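Local coordinates for protein NAD-dependent epimerase/dehydratase (Veillonella parvula DSM 2008, PDB 3R6D) that probably binds NAD(P) through a Rossmann-type domain and may act as an NAD-dependent epimerase or dehydratase on a substrate not yet established, at residues 130-133 with 134-138. Numbering follows the deposited sequence.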
# COMPACT_ATOMS: atom_id res chain seq x y z
N SER A 130 5.57 -13.22 14.31
CA SER A 130 6.27 -11.95 14.32
C SER A 130 5.77 -11.05 13.18
O SER A 130 5.73 -9.82 13.34
CB SER A 130 7.79 -12.16 14.25
OG SER A 130 8.16 -12.68 12.99
N TYR A 131 5.48 -11.67 12.03
CA TYR A 131 5.03 -10.91 10.86
C TYR A 131 3.65 -10.29 11.14
O TYR A 131 3.42 -9.09 10.88
CB TYR A 131 4.96 -11.79 9.62
CG TYR A 131 4.51 -11.02 8.38
CD1 TYR A 131 5.42 -10.26 7.64
CD2 TYR A 131 3.18 -11.00 7.99
CE1 TYR A 131 5.02 -9.55 6.54
CE2 TYR A 131 2.78 -10.28 6.86
CZ TYR A 131 3.71 -9.57 6.15
OH TYR A 131 3.34 -8.84 5.03
N VAL A 132 2.76 -11.11 11.70
CA VAL A 132 1.42 -10.66 12.08
C VAL A 132 1.50 -9.53 13.08
O VAL A 132 0.80 -8.53 12.97
CB VAL A 132 0.59 -11.81 12.66
CG1 VAL A 132 -0.77 -11.32 13.13
CG2 VAL A 132 0.46 -12.88 11.62
N GLN A 133 2.31 -9.72 14.12
CA GLN A 133 2.38 -8.74 15.18
C GLN A 133 2.96 -7.41 14.72
O GLN A 133 2.50 -6.36 15.14
CB GLN A 133 3.10 -9.32 16.39
CG GLN A 133 2.28 -10.50 16.88
CD GLN A 133 2.68 -11.07 18.22
OE1 GLN A 133 3.84 -10.98 18.63
NE2 GLN A 133 1.72 -11.68 18.90
N GLY A 134 3.98 -7.47 13.86
CA GLY A 134 4.56 -6.26 13.29
C GLY A 134 3.51 -5.54 12.41
O GLY A 134 3.40 -4.30 12.47
N GLU A 135 2.75 -6.31 11.62
CA GLU A 135 1.65 -5.69 10.85
C GLU A 135 0.62 -5.01 11.75
O GLU A 135 0.17 -3.89 11.49
CB GLU A 135 0.98 -6.72 9.93
CG GLU A 135 1.84 -7.11 8.73
CD GLU A 135 1.61 -6.29 7.48
OE1 GLU A 135 0.50 -5.75 7.26
OE2 GLU A 135 2.57 -6.22 6.69
N ARG A 136 0.26 -5.69 12.85
CA ARG A 136 -0.67 -5.09 13.79
C ARG A 136 -0.13 -3.76 14.38
O ARG A 136 -0.86 -2.76 14.46
CB ARG A 136 -1.02 -6.09 14.90
CG ARG A 136 -2.09 -5.61 15.80
CD ARG A 136 -2.46 -6.67 16.81
NE ARG A 136 -3.20 -7.76 16.20
CZ ARG A 136 -2.77 -9.02 16.09
NH1 ARG A 136 -1.57 -9.37 16.57
NH2 ARG A 136 -3.56 -9.94 15.53
N GLN A 137 1.14 -3.77 14.81
CA GLN A 137 1.72 -2.58 15.42
C GLN A 137 1.82 -1.42 14.41
O GLN A 137 1.50 -0.30 14.77
CB GLN A 137 3.08 -2.89 16.04
CG GLN A 137 2.93 -3.73 17.34
CD GLN A 137 4.23 -3.97 18.10
OE1 GLN A 137 5.26 -4.22 17.50
NE2 GLN A 137 4.17 -3.91 19.47
N ALA A 138 2.23 -1.70 13.16
CA ALA A 138 2.29 -0.67 12.11
C ALA A 138 0.92 -0.05 11.82
O ALA A 138 0.78 1.17 11.74
CB ALA A 138 2.87 -1.25 10.84
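Tyr131 and Glu135 sit one turn apart on helix 129-144, their side chains alongside each other and pointing the same way. The CG methylene of Glu135 lies over one face of the tyrosine ring, off-centre toward the rim, in a CH-pi contact 4.2 Å from the ring centroid. A bend at chi2 (-92°) carries the carboxylate on along the ring toward its hydroxyl end, its plane 29° from the ring's, with OE2 3.2 Å from Tyr131 OH. The other oxygen, OE1, is hydrogen-bonded to Ser107 OG near the C-terminal end of strand 102-108, tying the helix to the central sheet of this Rossmann-like fold. Beneath the side chains the backbone follows the i to i+4 pattern: Gly134 N, Glu135 N, Arg136 N and Gln137 N are satisfied by the carbonyls of Ser130, Tyr131, Val132 and Gln133, with Glu135 N 3.0 Å from Tyr131 O. Further round, Arg136 NH2 rests 3.9 Å from Val132 CG1, a van der Waals approach of the guanidinium to a methyl group. An alanine in place of Tyr131 would probably deprive Glu135 CG of its aromatic face and open a gap beside OE2, leaving the carboxylate to rely more on its bond to Ser107. The buried glutamate is therefore held by unlike means: a hydrogen bond at one oxygen, ring packing along its chain.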